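Side-chain contacts in SusD homolog (PDB 3FDH), which probably binds glycans at the outer membrane as a SusD/RagB-family lipoprotein of the gut bacterium Bacteroides thetaiotaomicron: residues A[81-86]-A[129-134]; A[469-472]-A[476-479]. All coordinates share one frame; numbering follows the deposited sequence.

Contact 1: residues A[81-86]-A[129-134]; sequences GIYSSL and DAPCSQ
Tyr83 reaches from its helix to the backbone of Pro131, and its phenol carries most of this contact. The donor OH stands 2.5 Å from the acceptor Pro131 O, a short hydrogen bond. That oxygen lies at the ring edge, in the ring plane, and comes within 3.2 Å of Tyr83 CE1, so it meets the hydroxyl corner of the ring and no face. Seen from the carbonyl, the C=O...OH angle is 135° and the hydroxyl is tilted 18° from the carbonyl plane. With CG anti to the carbonyl carbon (chi1 -82°), the ring swings out from the helix flank, and only its far end meets the other segment. There the hydroxyl oxygen also packs against carbon: Ala130 CB is 3.6 Å from Tyr83 OH, and Pro131 CD is likewise 3.6 Å from Tyr83 OH. A phenylalanine at this position would probably leave the Pro131 carbonyl without this donor. One turn further along the helix, Leu86 CD2 makes a looser apolar contact with Cys132 SG at 4.4 Å. Cys132 O bonds to Arg90, on the same helix as Tyr83, which adds a second polar tie to this loop.

Helix 106-127 packs beside both partners, with Ile123 touching Tyr83 and Ala130 and Cys120 touching Leu86. Strand 130-131 pairs antiparallel with strand 151-152, and Cys132 extends to Ile157 and Gln160 of helix 154-171, so the contact fastens this small two-stranded antiparallel sheet against helix 76-95.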
# COMPACT_ATOMS: atom_id res chain seq x y z
N GLY A 81 -15.88 0.35 5.10
CA GLY A 81 -15.25 -0.98 5.16
C GLY A 81 -14.13 -1.08 6.19
O GLY A 81 -14.01 -2.07 6.91
N ILE A 82 -13.35 -0.02 6.27
CA ILE A 82 -12.24 0.06 7.21
C ILE A 82 -12.80 0.09 8.65
O ILE A 82 -12.33 -0.64 9.51
CB ILE A 82 -11.33 1.25 6.92
CG1 ILE A 82 -10.58 1.01 5.60
CG2 ILE A 82 -10.36 1.47 8.08
CD1 ILE A 82 -10.08 2.33 4.95
N TYR A 83 -13.81 0.90 8.87
CA TYR A 83 -14.45 0.99 10.19
C TYR A 83 -15.12 -0.33 10.55
O TYR A 83 -15.03 -0.80 11.68
CB TYR A 83 -15.44 2.15 10.29
CG TYR A 83 -14.76 3.46 10.59
CD1 TYR A 83 -14.39 3.78 11.89
CD2 TYR A 83 -14.52 4.40 9.59
CE1 TYR A 83 -13.79 4.98 12.19
CE2 TYR A 83 -13.90 5.62 9.88
CZ TYR A 83 -13.54 5.90 11.18
OH TYR A 83 -12.92 7.09 11.53
N SER A 84 -15.71 -0.97 9.56
CA SER A 84 -16.33 -2.29 9.78
C SER A 84 -15.31 -3.34 10.24
O SER A 84 -15.56 -4.14 11.14
CB SER A 84 -17.01 -2.79 8.50
OG SER A 84 -17.54 -4.09 8.72
N SER A 85 -14.16 -3.35 9.59
CA SER A 85 -13.10 -4.32 9.90
C SER A 85 -12.52 -4.03 11.26
O SER A 85 -12.20 -4.94 12.01
CB SER A 85 -12.00 -4.30 8.83
OG SER A 85 -12.52 -4.59 7.56
N LEU A 86 -12.46 -2.73 11.61
CA LEU A 86 -11.95 -2.29 12.92
C LEU A 86 -12.90 -2.74 14.01
O LEU A 86 -12.48 -3.28 15.03
CB LEU A 86 -11.77 -0.76 12.98
CG LEU A 86 -11.36 -0.13 14.32
CD1 LEU A 86 -10.11 -0.77 14.83
CD2 LEU A 86 -11.16 1.41 14.23
N ASP A 129 -7.46 13.34 11.03
CA ASP A 129 -8.24 13.33 12.25
C ASP A 129 -9.57 12.67 11.91
O ASP A 129 -10.17 12.96 10.86
CB ASP A 129 -8.53 14.73 12.76
CG ASP A 129 -7.29 15.41 13.33
OD1 ASP A 129 -6.14 14.97 13.11
OD2 ASP A 129 -7.51 16.43 13.99
N ALA A 130 -10.06 11.85 12.83
CA ALA A 130 -11.22 11.02 12.52
C ALA A 130 -11.70 10.23 13.74
O ALA A 130 -10.95 10.05 14.70
CB ALA A 130 -10.81 10.01 11.36
N PRO A 131 -12.98 9.79 13.73
CA PRO A 131 -13.43 8.99 14.86
C PRO A 131 -12.63 7.72 14.96
O PRO A 131 -12.21 7.16 13.95
CB PRO A 131 -14.90 8.68 14.52
CG PRO A 131 -15.33 9.80 13.58
CD PRO A 131 -14.08 10.21 12.83
N CYS A 132 -12.38 7.30 16.19
CA CYS A 132 -11.65 6.04 16.41
C CYS A 132 -11.93 5.46 17.79
O CYS A 132 -12.59 4.44 17.94
CB CYS A 132 -10.16 6.29 16.22
SG CYS A 132 -9.15 4.79 16.27
N SER A 133 -11.43 6.15 18.79
CA SER A 133 -11.59 5.73 20.18
C SER A 133 -13.05 5.55 20.57
O SER A 133 -13.38 4.74 21.44
CB SER A 133 -10.94 6.74 21.13
OG SER A 133 -11.67 7.97 21.22
N GLN A 134 -13.93 6.28 19.91
CA GLN A 134 -15.36 6.24 20.22
C GLN A 134 -16.18 5.54 19.15
O GLN A 134 -17.36 5.30 19.32
CB GLN A 134 -15.90 7.63 20.51
CG GLN A 134 -15.28 8.20 21.76
CD GLN A 134 -15.89 9.50 22.22
OE1 GLN A 134 -16.78 10.05 21.58
NE2 GLN A 134 -15.40 10.01 23.35

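Contact 2: residues A[469-472]-A[476-479]; sequences SDTA and EVKA
This is a packing contact between two short consecutive helices, 468-473 and 475-481, near the C-terminal end of the chain, the centre of the contact about 26 Å from the centre of the chain. The closest CA pair, Thr471 and Lys478, is 3.9 Å apart, so the two backbones themselves press together and side chains fill in around them. Val477 points toward the first helix and is the buried member. Its CB lies 3.7 Å from Asp470 O, and its CG1 branch, anti to the backbone N (chi1 178°), packs 4.0 Å from Asp470 CB. The same methyl approaches Thr471 CG2 more loosely, at 4.3 Å.

The polar ends of these residues turn to other partners. Asp470 OD2 accepts a hydrogen bond from Trp79 NE1, which ties the first helix to helix 76-95, while Thr471 OG1 bonds back to Asn468 O in its own helix. Asn474 OD1, in the link between the helices, accepts from the amides of Glu476 and Val477 in the first turn of the second helix.

At the solvent-exposed margin Lys478 runs extended, its amine leading away from the first helix. What touches is the base of the chain: CB, CG and CD pass alongside the Thr471 carbonyl, with Lys478 CB 3.1 Å from Thr471 O.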
# COMPACT_ATOMS: atom_id res chain seq x y z
N SER A 469 -21.20 8.91 4.64
CA SER A 469 -22.00 8.20 5.61
C SER A 469 -21.87 8.91 6.92
O SER A 469 -22.80 8.98 7.69
CB SER A 469 -21.59 6.75 5.76
OG SER A 469 -22.14 5.99 4.69
N ASP A 470 -20.68 9.47 7.14
CA ASP A 470 -20.37 10.15 8.41
C ASP A 470 -20.55 11.66 8.33
O ASP A 470 -20.81 12.32 9.34
CB ASP A 470 -18.99 9.72 8.93
CG ASP A 470 -19.08 8.42 9.68
OD1 ASP A 470 -19.98 8.34 10.53
OD2 ASP A 470 -18.33 7.47 9.44
N THR A 471 -20.47 12.22 7.13
CA THR A 471 -20.69 13.67 6.99
C THR A 471 -22.18 13.86 7.23
O THR A 471 -22.64 14.92 7.68
CB THR A 471 -20.29 14.24 5.63
OG1 THR A 471 -21.09 13.64 4.61
CG2 THR A 471 -18.79 13.99 5.32
N ALA A 472 -22.93 12.79 6.99
CA ALA A 472 -24.39 12.81 7.19
C ALA A 472 -24.73 12.63 8.66
O ALA A 472 -25.46 13.43 9.28
CB ALA A 472 -25.06 11.71 6.39
N GLU A 476 -19.59 16.57 13.41
CA GLU A 476 -18.19 16.92 13.60
C GLU A 476 -17.42 16.61 12.34
O GLU A 476 -16.59 17.38 11.86
CB GLU A 476 -17.61 16.15 14.79
CG GLU A 476 -16.27 16.66 15.25
CD GLU A 476 -15.91 16.15 16.65
OE1 GLU A 476 -16.81 15.64 17.36
OE2 GLU A 476 -14.75 16.33 17.05
N VAL A 477 -17.79 15.48 11.76
CA VAL A 477 -17.15 15.01 10.54
C VAL A 477 -17.67 15.89 9.40
O VAL A 477 -16.94 16.24 8.48
CB VAL A 477 -17.42 13.52 10.29
CG1 VAL A 477 -16.77 13.09 8.96
CG2 VAL A 477 -16.85 12.67 11.43
N LYS A 478 -18.94 16.25 9.48
CA LYS A 478 -19.53 17.11 8.45
C LYS A 478 -18.78 18.43 8.44
O LYS A 478 -18.39 18.95 7.40
CB LYS A 478 -21.01 17.37 8.71
CG LYS A 478 -21.66 18.25 7.63
CD LYS A 478 -23.10 18.60 7.98
CE LYS A 478 -23.81 19.22 6.78
NZ LYS A 478 -25.14 19.85 7.11
N ALA A 479 -18.55 18.96 9.63
CA ALA A 479 -17.88 20.25 9.75
C ALA A 479 -16.45 20.16 9.19
O ALA A 479 -16.01 21.07 8.50
CB ALA A 479 -17.87 20.74 11.21

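From the N terminus, helix 76-95 comes first, and contact 1 closes the long, largely helical excursion through helix 106-127 by bringing strand 130-131 back to it. Contact 2 opens more than three hundred residues later and closes only the short link at Asn474 between two consecutive helices. The two are thus in series, neither nested nor crossed, yet their centres lie about 13 Å apart on the same side of the chain's centre. They touch where Pro131 CG packs 3.9 Å from Val477 CG2. Helix 76-95 serves both, through Tyr83 and Trp79, whose rings also meet, so the C-terminal helices are tied to the N-terminal helical region.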